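Local coordinates for putative Lipoprotein (Shewanella oneidensis, PDB 3U24) that is of unknown function but binds zinc and calcium ions and belongs to a family related to the zinc metallopeptidases, at residues Trp468-Ile473 with Glu499-Arg504; Ile473-Leu478 with Ala494-Glu499. All blocks are in the same frame, centred on the assembly; numbering follows the deposited sequence.

In the fold
Contacts 1 and 2 are neighbours, their centres about 6 Å apart, and both are built on helix 459-485, roughly 18 to 19 Å from the centre of this largely helical chain. They share Ile-473 and Glu-499. Along the chain the order is 468-473, 473-478, 494-499, 499-504, so contact 2 is enclosed by contact 1 and lies nearer the turn joining helix 459-485 to helix 489-499. Contact 2 pairs these two helices, while contact 1 takes up the loop that follows, before helix 504-516. A backbone hydrogen bond from Gln-502 N to Met-496 O joins them. Together they attach a calcium-bearing helix and its exit loop to the long helix 459-485.

Contact 1 (Trp468-Ile473 with Glu499-Arg504); sequences WNLRVI and EAFQQR
Leu-470, on a helical turn, comes up against the loop at Ala-500, with their CA atoms 5.4 Å apart, just before Phe-501, the first residue to leave helical backbone angles, with a positive phi of 58°. The side chain of Leu-470 does most of the work. Its CB lies 4.3 Å from Ala-500 CB, and chi2 of 171° places CD1 anti to CA, where it meets two neighbours on one side. One is Glu-499 O, 3.4 Å from Leu-470 CD1; the other is the ring of Phe-501, whose CE2 is 3.6 Å from Leu-470 CD1. The approach to the ring is oblique, while Glu-499 O stands above one face of it, offset toward the rim. Phe-501 also reaches Ile-302 and Arg-303 of helix 298-309.

Beside this apolar patch, the side chains of Gln-502 and Arg-471 cross at about a right angle, and NE2 of the glutamine comes within 3.2 Å of Arg-471 CG. The arginine chain bends at chi3 (91°), and NH2 sits over the centre of the Trp-468 ring, 3.4 Å above its plane, and also gives a weak hydrogen bond to Trp-468 O. The loop is therefore held to the helix by van der Waals packing, with the arginine touching Gln-502 through its methylenes and keeping its charged end on its own helix, against the indole.

Contact 2 (Ile473-Leu478 with Ala494-Glu499); sequences ICNTIL and ALMMDE. With CA (calcium ion), chain T.
An antiparallel pair of neighbouring helices, 459-485 and 489-499, packs the middle of the long helix against the C-terminal part of the short one, the local axes 10.2 Å apart and 153° between their directions. Leu-495 and Met-496, a selenomethionine in this crystal, supply most of one side. With CG anti to the backbone N (chi1 -179°), Leu-495 points across, and its CD2 lies 3.8 Å from Leu-478 CB and equally close to the carbonyl oxygen of Cys-474. Ile-477 presents CG2 obliquely to both methyls, 3.9 Å from Leu-495 CD2. In Met-496 the bend at chi2 (-37°) sets SE 3.9 Å from Cys-474 CB, and that at chi3 turns CE toward Asn-475. The two side chains cross at about a right angle, with Met-496 CE 3.9 Å from Asn-475 OD1, an oxygen hydrogen-bonded by Lys-510.

Glu-499 offers only CB to Cys-474 SG, and its carboxylate departs to Gln-275, Lys-271 and Lys-299. Asp-498, which takes no part in the packing, binds the calcium ion through OD1 at 2.3 Å, alongside three waters. The whole is an alpha-alpha hairpin with a largely apolar seam and a calcium site on its shorter helix.

Contact 1 (Trp468-Ile473 with Glu499-Arg504)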
# COMPACT_ATOMS: atom_id res chain seq x y z
N TRP A 468 -1.45 -18.81 3.69
CA TRP A 468 -1.17 -17.38 3.78
C TRP A 468 -0.04 -16.95 2.87
O TRP A 468 -0.17 -15.98 2.15
CB TRP A 468 -0.85 -17.10 5.24
CG TRP A 468 -0.84 -15.68 5.71
CD1 TRP A 468 0.27 -14.90 6.03
CD2 TRP A 468 -2.00 -14.85 6.05
NE1 TRP A 468 -0.12 -13.67 6.51
CE2 TRP A 468 -1.46 -13.57 6.54
CE3 TRP A 468 -3.38 -15.02 5.97
CZ2 TRP A 468 -2.28 -12.53 6.94
CZ3 TRP A 468 -4.19 -13.95 6.37
CH2 TRP A 468 -3.65 -12.75 6.85
N ASN A 469 1.05 -17.68 2.85
CA ASN A 469 2.14 -17.38 1.93
C ASN A 469 1.69 -17.44 0.47
O ASN A 469 2.13 -16.62 -0.35
CB ASN A 469 3.29 -18.36 2.16
CG ASN A 469 4.65 -17.84 1.70
OD1 ASN A 469 5.41 -18.58 1.12
ND2 ASN A 469 4.97 -16.57 1.99
N LEU A 470 0.84 -18.41 0.13
CA LEU A 470 0.33 -18.49 -1.24
C LEU A 470 -0.38 -17.21 -1.72
O LEU A 470 -0.30 -16.86 -2.90
CB LEU A 470 -0.59 -19.71 -1.44
CG LEU A 470 0.13 -21.05 -1.56
CD1 LEU A 470 -0.89 -22.19 -1.54
CD2 LEU A 470 0.97 -21.10 -2.84
N ARG A 471 -1.04 -16.49 -0.82
CA ARG A 471 -1.66 -15.20 -1.16
C ARG A 471 -0.63 -14.26 -1.82
O ARG A 471 -0.88 -13.60 -2.84
CB ARG A 471 -2.17 -14.55 0.13
CG ARG A 471 -3.46 -13.73 0.09
CD ARG A 471 -4.00 -13.53 1.53
NE ARG A 471 -3.51 -12.29 2.18
CZ ARG A 471 -2.35 -12.14 2.87
NH1 ARG A 471 -2.06 -10.93 3.38
NH2 ARG A 471 -1.47 -13.14 3.06
N VAL A 472 0.53 -14.19 -1.18
CA VAL A 472 1.58 -13.27 -1.57
C VAL A 472 2.22 -13.71 -2.90
O VAL A 472 2.37 -12.90 -3.82
CB VAL A 472 2.59 -13.16 -0.41
CG1 VAL A 472 3.85 -12.52 -0.86
CG2 VAL A 472 1.91 -12.37 0.71
N ILE A 473 2.49 -14.99 -3.02
CA ILE A 473 3.03 -15.59 -4.24
C ILE A 473 2.04 -15.40 -5.41
O ILE A 473 2.41 -14.87 -6.48
CB ILE A 473 3.37 -17.09 -4.03
CG1 ILE A 473 4.42 -17.27 -2.90
CG2 ILE A 473 3.87 -17.72 -5.32
CD1 ILE A 473 4.63 -18.72 -2.45
N GLU A 499 -5.44 -22.59 -6.71
CA GLU A 499 -4.00 -22.66 -6.39
C GLU A 499 -3.72 -22.05 -5.02
O GLU A 499 -2.91 -22.59 -4.30
CB GLU A 499 -3.14 -21.98 -7.46
CG GLU A 499 -3.32 -22.52 -8.89
CD GLU A 499 -2.98 -24.01 -9.04
OE1 GLU A 499 -1.97 -24.47 -8.48
OE2 GLU A 499 -3.74 -24.73 -9.72
N ALA A 500 -4.42 -20.97 -4.67
CA ALA A 500 -4.25 -20.26 -3.40
C ALA A 500 -5.35 -20.49 -2.39
O ALA A 500 -5.35 -19.86 -1.35
CB ALA A 500 -4.14 -18.76 -3.66
N PHE A 501 -6.33 -21.34 -2.72
CA PHE A 501 -7.37 -21.76 -1.77
C PHE A 501 -8.17 -20.61 -1.17
O PHE A 501 -8.60 -20.68 -0.02
CB PHE A 501 -6.76 -22.66 -0.67
CG PHE A 501 -5.84 -23.70 -1.23
CD1 PHE A 501 -6.35 -24.71 -2.04
CD2 PHE A 501 -4.48 -23.64 -1.03
CE1 PHE A 501 -5.50 -25.67 -2.60
CE2 PHE A 501 -3.63 -24.58 -1.59
CZ PHE A 501 -4.15 -25.59 -2.38
N GLN A 502 -8.39 -19.57 -1.96
CA GLN A 502 -9.25 -18.45 -1.55
C GLN A 502 -10.75 -18.61 -1.93
O GLN A 502 -11.12 -19.40 -2.81
CB GLN A 502 -8.70 -17.13 -2.12
CG GLN A 502 -7.47 -16.68 -1.35
CD GLN A 502 -6.76 -15.54 -1.98
OE1 GLN A 502 -7.33 -14.71 -2.68
NE2 GLN A 502 -5.47 -15.49 -1.73
N GLN A 503 -11.57 -17.83 -1.24
CA GLN A 503 -13.00 -17.74 -1.48
C GLN A 503 -13.28 -16.91 -2.73
O GLN A 503 -12.47 -16.06 -3.16
CB GLN A 503 -13.70 -17.03 -0.32
CG GLN A 503 -13.59 -17.70 1.02
CD GLN A 503 -14.48 -18.92 1.10
OE1 GLN A 503 -13.98 -20.03 1.30
NE2 GLN A 503 -15.81 -18.72 0.92
N ARG A 504 -14.49 -17.09 -3.22
CA ARG A 504 -14.94 -16.43 -4.41
C ARG A 504 -14.83 -14.91 -4.35
O ARG A 504 -14.31 -14.28 -5.25
CB ARG A 504 -16.40 -16.82 -4.62
CG ARG A 504 -17.02 -16.20 -5.85
CD ARG A 504 -16.49 -16.84 -7.11
NE ARG A 504 -16.66 -15.92 -8.23
CZ ARG A 504 -16.63 -16.26 -9.51
NH1 ARG A 504 -16.43 -17.53 -9.87
NH2 ARG A 504 -16.81 -15.31 -10.43

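Contact 2 (Ile473-Leu478 with Ala494-Glu499)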
# COMPACT_ATOMS: atom_id res chain seq x y z
N ILE A 473 2.49 -14.99 -3.02
CA ILE A 473 3.03 -15.59 -4.24
C ILE A 473 2.04 -15.40 -5.41
O ILE A 473 2.41 -14.87 -6.48
CB ILE A 473 3.37 -17.09 -4.03
CG1 ILE A 473 4.42 -17.27 -2.90
CG2 ILE A 473 3.87 -17.72 -5.32
CD1 ILE A 473 4.63 -18.72 -2.45
N CYS A 474 0.78 -15.80 -5.19
CA CYS A 474 -0.21 -15.70 -6.24
C CYS A 474 -0.61 -14.26 -6.57
O CYS A 474 -1.03 -13.99 -7.70
CB CYS A 474 -1.43 -16.59 -5.96
SG CYS A 474 -1.01 -18.37 -5.90
N ASN A 475 -0.43 -13.32 -5.66
CA ASN A 475 -0.63 -11.89 -6.00
C ASN A 475 0.31 -11.47 -7.13
O ASN A 475 -0.10 -10.69 -8.00
CB ASN A 475 -0.37 -10.96 -4.81
CG ASN A 475 -1.56 -10.83 -3.86
OD1 ASN A 475 -2.68 -11.25 -4.13
ND2 ASN A 475 -1.30 -10.18 -2.73
N THR A 476 1.56 -11.96 -7.10
CA THR A 476 2.58 -11.66 -8.08
C THR A 476 2.27 -12.33 -9.40
O THR A 476 2.32 -11.70 -10.45
CB THR A 476 4.00 -12.07 -7.57
OG1 THR A 476 4.35 -11.18 -6.53
CG2 THR A 476 5.08 -11.99 -8.65
N ILE A 477 1.96 -13.61 -9.36
CA ILE A 477 1.54 -14.34 -10.57
C ILE A 477 0.37 -13.64 -11.28
O ILE A 477 0.38 -13.43 -12.51
CB ILE A 477 1.20 -15.80 -10.22
CG1 ILE A 477 2.46 -16.47 -9.68
CG2 ILE A 477 0.69 -16.59 -11.43
CD1 ILE A 477 2.25 -17.89 -9.24
N LEU A 478 -0.61 -13.25 -10.51
CA LEU A 478 -1.82 -12.65 -11.02
C LEU A 478 -1.52 -11.31 -11.66
O LEU A 478 -1.91 -11.04 -12.82
CB LEU A 478 -2.82 -12.47 -9.88
CG LEU A 478 -4.10 -11.68 -10.19
CD1 LEU A 478 -5.14 -12.64 -10.72
CD2 LEU A 478 -4.71 -11.00 -8.96
N ALA A 494 -9.54 -18.88 -11.05
CA ALA A 494 -9.12 -20.27 -10.82
C ALA A 494 -7.75 -20.28 -10.13
O ALA A 494 -7.53 -21.06 -9.23
CB ALA A 494 -9.13 -21.09 -12.14
N LEU A 495 -6.83 -19.36 -10.49
CA LEU A 495 -5.58 -19.20 -9.73
C LEU A 495 -5.85 -18.93 -8.23
O LEU A 495 -5.35 -19.62 -7.33
CB LEU A 495 -4.76 -18.04 -10.30
CG LEU A 495 -3.38 -17.69 -9.69
CD1 LEU A 495 -2.33 -18.72 -10.14
CD2 LEU A 495 -2.97 -16.25 -10.09
N MSE A 496 -6.66 -17.91 -7.96
CA MSE A 496 -6.82 -17.48 -6.60
C MSE A 496 -7.57 -18.55 -5.80
O MSE A 496 -7.28 -18.79 -4.65
CB MSE A 496 -7.51 -16.11 -6.50
CG MSE A 496 -6.74 -14.85 -7.03
SE MSE A 496 -4.76 -14.74 -6.75
CE MSE A 496 -4.72 -14.45 -4.83
N MSE A 497 -8.51 -19.25 -6.42
CA MSE A 497 -9.34 -20.21 -5.66
C MSE A 497 -8.72 -21.59 -5.63
O MSE A 497 -8.70 -22.23 -4.60
CB MSE A 497 -10.74 -20.28 -6.25
CG MSE A 497 -11.54 -18.98 -6.14
SE MSE A 497 -13.48 -19.23 -6.63
CE MSE A 497 -13.84 -20.87 -5.63
N ASP A 498 -8.22 -22.07 -6.77
CA ASP A 498 -7.73 -23.45 -6.87
C ASP A 498 -6.26 -23.61 -6.46
O ASP A 498 -5.88 -24.66 -5.95
CB ASP A 498 -7.92 -23.98 -8.29
CG ASP A 498 -9.38 -23.98 -8.74
OD1 ASP A 498 -10.31 -23.95 -7.89
OD2 ASP A 498 -9.61 -24.02 -9.96
N GLU A 499 -5.44 -22.59 -6.71
CA GLU A 499 -4.00 -22.66 -6.39
C GLU A 499 -3.72 -22.05 -5.02
O GLU A 499 -2.91 -22.59 -4.30
CB GLU A 499 -3.14 -21.98 -7.46
CG GLU A 499 -3.32 -22.52 -8.89
CD GLU A 499 -2.98 -24.01 -9.04
OE1 GLU A 499 -1.97 -24.47 -8.48
OE2 GLU A 499 -3.74 -24.73 -9.72
CA CA T . -12.49 -23.89 -8.68
O HOH W 1 -11.74 -24.75 -10.90
O HOH W 2 -12.28 -26.11 -8.66
O HOH W 3 -12.72 -21.84 -10.26